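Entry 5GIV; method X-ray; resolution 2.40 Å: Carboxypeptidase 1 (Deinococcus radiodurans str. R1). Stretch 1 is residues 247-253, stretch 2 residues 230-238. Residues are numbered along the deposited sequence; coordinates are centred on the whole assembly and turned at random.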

ATOM      1  N   ARG A 247      -3.001   7.911  -7.534  1.00 18.95           N
ATOM      2  CA  ARG A 247      -3.642   8.074  -6.237  1.00 19.02           C
ATOM      3  C   ARG A 247      -3.458   9.486  -5.694  1.00 19.06           C
ATOM      4  O   ARG A 247      -2.443  10.144  -5.936  1.00 19.03           O
ATOM      5  CB  ARG A 247      -3.095   7.049  -5.247  1.00 19.05           C
ATOM      6  CG  ARG A 247      -3.146   5.636  -5.808  1.00 19.01           C
ATOM      7  CD  ARG A 247      -3.005   4.579  -4.724  1.00 19.07           C
ATOM      8  NE  ARG A 247      -3.001   3.238  -5.301  1.00 19.05           N
ATOM      9  CZ  ARG A 247      -2.767   2.118  -4.619  1.00 19.11           C
ATOM     10  NH1 ARG A 247      -2.516   2.156  -3.316  1.00 19.17           N
ATOM     11  NH2 ARG A 247      -2.787   0.957  -5.248  1.00 19.10           N
ATOM     12  N   ILE A 248      -4.456   9.934  -4.931  1.00 17.53           N
ATOM     13  CA  ILE A 248      -4.449  11.256  -4.333  1.00 17.49           C
ATOM     14  C   ILE A 248      -4.740  11.116  -2.842  1.00 17.49           C
ATOM     15  O   ILE A 248      -5.324  10.130  -2.389  1.00 17.52           O
ATOM     16  CB  ILE A 248      -5.472  12.208  -5.012  1.00 17.47           C
ATOM     17  CG1 ILE A 248      -6.897  11.697  -4.831  1.00 17.47           C
ATOM     18  CG2 ILE A 248      -5.180  12.354  -6.500  1.00 17.47           C
ATOM     19  CD1 ILE A 248      -7.925  12.673  -5.340  1.00 17.45           C
ATOM     20  N   THR A 249      -4.295  12.103  -2.073  1.00 19.02           N
ATOM     21  CA  THR A 249      -4.579  12.140  -0.648  1.00 19.09           C
ATOM     22  C   THR A 249      -5.033  13.540  -0.276  1.00 19.16           C
ATOM     23  O   THR A 249      -4.679  14.522  -0.935  1.00 19.15           O
ATOM     24  CB  THR A 249      -3.360  11.729   0.202  1.00 19.08           C
ATOM     25  OG1 THR A 249      -2.295  12.667   0.010  1.00 19.06           O
ATOM     26  CG2 THR A 249      -2.882  10.327  -0.178  1.00 19.03           C
ATOM     27  N   THR A 250      -5.823  13.621   0.790  1.00 17.87           N
ATOM     28  CA  THR A 250      -6.373  14.882   1.258  1.00 17.86           C
ATOM     29  C   THR A 250      -6.291  14.913   2.779  1.00 17.81           C
ATOM     30  O   THR A 250      -5.897  13.933   3.426  1.00 17.80           O
ATOM     31  CB  THR A 250      -7.818  15.076   0.770  1.00 17.91           C
ATOM     32  OG1 THR A 250      -8.218  16.441   0.958  1.00 17.91           O
ATOM     33  CG2 THR A 250      -8.781  14.139   1.522  1.00 17.95           C
ATOM     34  N   ARG A 251      -6.643  16.066   3.345  1.00 35.81           N
ATOM     35  CA  ARG A 251      -6.608  16.287   4.785  1.00 35.77           C
ATOM     36  C   ARG A 251      -7.883  16.997   5.200  1.00 35.79           C
ATOM     37  O   ARG A 251      -8.277  17.977   4.563  1.00 35.82           O
ATOM     38  CB  ARG A 251      -5.377  17.107   5.165  1.00 35.71           C
ATOM     39  CG  ARG A 251      -5.453  17.788   6.494  1.00 35.70           C
ATOM     40  CD  ARG A 251      -4.395  18.880   6.538  1.00 35.67           C
ATOM     41  NE  ARG A 251      -4.599  19.873   5.480  1.00 35.73           N
ATOM     42  CZ  ARG A 251      -3.627  20.615   4.956  1.00 35.72           C
ATOM     43  NH1 ARG A 251      -2.372  20.470   5.383  1.00 35.66           N
ATOM     44  NH2 ARG A 251      -3.907  21.498   4.002  1.00 35.76           N
ATOM     45  N   VAL A 252      -8.537  16.502   6.249  1.00 20.68           N
ATOM     46  CA  VAL A 252      -9.866  16.963   6.626  1.00 20.72           C
ATOM     47  C   VAL A 252      -9.802  17.695   7.956  1.00 20.67           C
ATOM     48  O   VAL A 252      -9.248  17.176   8.931  1.00 20.64           O
ATOM     49  CB  VAL A 252     -10.860  15.796   6.705  1.00 20.79           C
ATOM     50  CG1 VAL A 252     -12.275  16.331   6.971  1.00 20.85           C
ATOM     51  CG2 VAL A 252     -10.807  14.987   5.428  1.00 20.86           C
ATOM     52  N   LYS A 253     -10.393  18.887   8.001  1.00 25.10           N
ATOM     53  CA  LYS A 253     -10.603  19.640   9.232  1.00 25.06           C
ATOM     54  C   LYS A 253     -12.102  19.835   9.430  1.00 25.12           C
ATOM     55  O   LYS A 253     -12.743  20.560   8.668  1.00 25.16           O
ATOM     56  CB  LYS A 253      -9.875  20.983   9.195  1.00 25.01           C
ATOM     57  CG  LYS A 253      -8.379  20.835   9.348  1.00 24.95           C
ATOM     58  CD  LYS A 253      -7.708  22.136   9.726  1.00 24.91           C
ATOM     59  CE  LYS A 253      -7.329  22.908   8.499  1.00 24.96           C
ATOM     60  NZ  LYS A 253      -6.106  22.294   7.911  1.00 24.95           N
TER
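Stretch 2 230-238: QDLTHHPFM

Stretch 2 embraces the strand 247-250 from both edges: it runs alongside as a parallel strand at residues 230-232, turns through residues 233-236, and returns antiparallel to the same strand at Met 238. The axes of strands 230-232 and 247-250 approach to 4.5 Å, and their N-to-C directions differ by 33°.

Gln 230 opens the parallel ladder beside Ile 248. Their side chains share one face of the sheet, with Gln 230 CB 3.7 Å from Ile 248 CG1. The CA of Gln 230 directs its hydrogen at the carbonyl of Ile 248 (CA to O 3.0 Å), while its extended t, t side chain carries OE1 to 3.2 Å from Thr 250 CB. The same carbonyl accepts a hydrogen bond from the next amide, Asp 231 N to Ile 248 O at 3.1 Å. A water reinforces this link, donating to Asp 231 OD2 at 2.6 Å and to Ile 248 O at 2.9 Å. Asp 231 pairs with Thr 249, their side chains on the other face, and its O accepts from Thr 250 N at 3.0 Å. Leu 232 lies beside Thr 250, back on the face of Gln 230 and Ile 248; the end of its side chain reaches over, bringing CD2 to 3.5 Å from Val 252 CG2.

Thr 233 completes the parallel pattern through its N, 3.1 Å from Thr 250 O. Its hydroxyl then ties the turn together: OG1 accepts from Thr 249 OG1 at 3.1 Å and donates to His 235 O at 2.8 Å. His 234 and His 235 point their CA-to-CB bonds away from stretch 1 and contribute little cover. Pro 236 packs more closely, with CB 3.2 Å from Thr 249 O and CD over one face of the Arg 251 guanidinium, 4.1 Å from CZ.

Phe 237 grips Thr 249 by both backbone and ring. Its O accepts from Thr 249 N at 2.9 Å, and its N donates to Thr 249 OG1 at 3.0 Å, so the threonine hydroxyl links Phe 237 to Thr 233. The ring presents a face to the threonine side chain, whose CG2 lies 4.2 Å from the Phe 237 ring centroid in a CH-pi contact. Met 238 ends the stretch as the antiparallel, non-hydrogen-bonded partner of Ile 248 (CA to CA 4.4 Å). Its CA approaches Arg 247 O at 3.3 Å, and its CG lies 4.1 Å from Ile 248 CG2 before the side-chain end leads away.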

ATOM      1  N   GLN A 230      -8.409   7.776  -3.247  1.00 18.56           N
ATOM      2  CA  GLN A 230      -8.042   8.849  -2.333  1.00 18.60           C
ATOM      3  C   GLN A 230      -7.952   8.304  -0.912  1.00 18.66           C
ATOM      4  O   GLN A 230      -8.736   7.436  -0.523  1.00 18.70           O
ATOM      5  CB  GLN A 230      -9.058  10.012  -2.381  1.00 18.66           C
ATOM      6  CG  GLN A 230      -8.693  11.181  -1.457  1.00 18.72           C
ATOM      7  CD  GLN A 230      -9.669  12.360  -1.528  1.00 18.79           C
ATOM      8  OE1 GLN A 230      -9.250  13.510  -1.657  1.00 18.81           O
ATOM      9  NE2 GLN A 230     -10.962  12.079  -1.440  1.00 18.83           N
ATOM     10  N   ASP A 231      -7.000   8.825  -0.137  1.00 18.93           N
ATOM     11  CA  ASP A 231      -6.854   8.475   1.270  1.00 18.99           C
ATOM     12  C   ASP A 231      -6.460   9.721   2.056  1.00 19.01           C
ATOM     13  O   ASP A 231      -6.157  10.771   1.485  1.00 18.98           O
ATOM     14  CB  ASP A 231      -5.818   7.363   1.468  1.00 18.94           C
ATOM     15  CG  ASP A 231      -6.210   6.065   0.778  1.00 18.94           C
ATOM     16  OD1 ASP A 231      -6.986   5.294   1.374  1.00 19.01           O
ATOM     17  OD2 ASP A 231      -5.757   5.817  -0.364  1.00 18.87           O
ATOM     18  N   LEU A 232      -6.444   9.588   3.380  1.00 28.75           N
ATOM     19  CA  LEU A 232      -6.106  10.685   4.279  1.00 28.72           C
ATOM     20  C   LEU A 232      -4.637  10.627   4.670  1.00 28.69           C
ATOM     21  O   LEU A 232      -4.109   9.555   4.979  1.00 28.70           O
ATOM     22  CB  LEU A 232      -6.966  10.641   5.539  1.00 28.74           C
ATOM     23  CG  LEU A 232      -8.452  10.909   5.381  1.00 28.80           C
ATOM     24  CD1 LEU A 232      -9.152  10.846   6.721  1.00 28.82           C
ATOM     25  CD2 LEU A 232      -8.616  12.287   4.797  1.00 28.79           C
ATOM     26  N   THR A 233      -3.977  11.783   4.655  1.00 30.34           N
ATOM     27  CA  THR A 233      -2.599  11.884   5.115  1.00 30.31           C
ATOM     28  C   THR A 233      -2.404  13.240   5.786  1.00 30.26           C
ATOM     29  O   THR A 233      -3.306  14.082   5.812  1.00 30.25           O
ATOM     30  CB  THR A 233      -1.593  11.683   3.978  1.00 30.31           C
ATOM     31  OG1 THR A 233      -1.740  12.726   3.009  1.00 30.31           O
ATOM     32  CG2 THR A 233      -1.789  10.333   3.321  1.00 30.36           C
ATOM     33  N   HIS A 234      -1.203  13.445   6.327  1.00 54.79           N
ATOM     34  CA  HIS A 234      -0.886  14.729   6.937  1.00 54.74           C
ATOM     35  C   HIS A 234      -0.819  15.820   5.876  1.00 54.70           C
ATOM     36  O   HIS A 234      -1.285  16.941   6.099  1.00 54.67           O
ATOM     37  CB  HIS A 234       0.443  14.615   7.699  1.00 54.74           C
ATOM     38  CG  HIS A 234       0.740  15.768   8.615  1.00 54.70           C
ATOM     39  ND1 HIS A 234      -0.221  16.675   9.019  1.00 54.70           N
ATOM     40  CD2 HIS A 234       1.887  16.139   9.235  1.00 54.67           C
ATOM     41  CE1 HIS A 234       0.326  17.561   9.835  1.00 54.65           C
ATOM     42  NE2 HIS A 234       1.605  17.259   9.982  1.00 54.62           N
ATOM     43  N   HIS A 235      -0.254  15.502   4.710  1.00 48.72           N
ATOM     44  CA  HIS A 235      -0.095  16.457   3.616  1.00 48.73           C
ATOM     45  C   HIS A 235      -0.693  15.910   2.326  1.00 48.75           C
ATOM     46  O   HIS A 235      -0.279  14.827   1.864  1.00 48.76           O
ATOM     47  CB  HIS A 235       1.379  16.814   3.427  1.00 48.71           C
ATOM     48  CG  HIS A 235       1.997  17.419   4.645  1.00 48.68           C
ATOM     49  ND1 HIS A 235       1.728  18.711   5.047  1.00 48.66           N
ATOM     50  CD2 HIS A 235       2.840  16.903   5.569  1.00 48.66           C
ATOM     51  CE1 HIS A 235       2.398  18.972   6.156  1.00 48.62           C
ATOM     52  NE2 HIS A 235       3.078  17.891   6.496  1.00 48.62           N
ATOM     53  N   PRO A 236      -1.676  16.586   1.736  1.00 19.95           N
ATOM     54  CA  PRO A 236      -2.228  16.128   0.455  1.00 20.00           C
ATOM     55  C   PRO A 236      -1.151  16.049  -0.620  1.00 19.98           C
ATOM     56  O   PRO A 236      -0.271  16.906  -0.704  1.00 19.93           O
ATOM     57  CB  PRO A 236      -3.265  17.205   0.113  1.00 20.02           C
ATOM     58  CG  PRO A 236      -3.622  17.817   1.408  1.00 19.99           C
ATOM     59  CD  PRO A 236      -2.376  17.777   2.246  1.00 19.93           C
ATOM     60  N   PHE A 237      -1.239  15.018  -1.459  1.00 20.95           N
ATOM     61  CA  PHE A 237      -0.320  14.874  -2.583  1.00 20.87           C
ATOM     62  C   PHE A 237      -0.943  13.951  -3.620  1.00 20.82           C
ATOM     63  O   PHE A 237      -1.986  13.336  -3.391  1.00 20.86           O
ATOM     64  CB  PHE A 237       1.047  14.355  -2.130  1.00 20.83           C
ATOM     65  CG  PHE A 237       1.009  12.981  -1.525  1.00 20.84           C
ATOM     66  CD1 PHE A 237       0.805  12.813  -0.167  1.00 20.89           C
ATOM     67  CD2 PHE A 237       1.194  11.852  -2.316  1.00 20.79           C
ATOM     68  CE1 PHE A 237       0.781  11.544   0.400  1.00 20.91           C
ATOM     69  CE2 PHE A 237       1.159  10.583  -1.759  1.00 20.80           C
ATOM     70  CZ  PHE A 237       0.951  10.432  -0.396  1.00 20.86           C
ATOM     71  N   MET A 238      -0.291  13.875  -4.774  1.00 23.72           N
ATOM     72  CA  MET A 238      -0.658  12.965  -5.848  1.00 23.67           C
ATOM     73  C   MET A 238       0.546  12.100  -6.179  1.00 23.62           C
ATOM     74  O   MET A 238       1.685  12.579  -6.170  1.00 23.60           O
ATOM     75  CB  MET A 238      -1.138  13.737  -7.087  1.00 23.69           C
ATOM     76  CG  MET A 238      -1.539  12.889  -8.301  1.00 23.65           C
ATOM     77  SD  MET A 238      -0.185  12.570  -9.456  1.00 23.59           S
ATOM     78  CE  MET A 238       0.015  14.187 -10.139  1.00 23.62           C
TER
HETATM   79  O   HOH W   1      -4.446   7.346  -1.970  1.00 20.05           O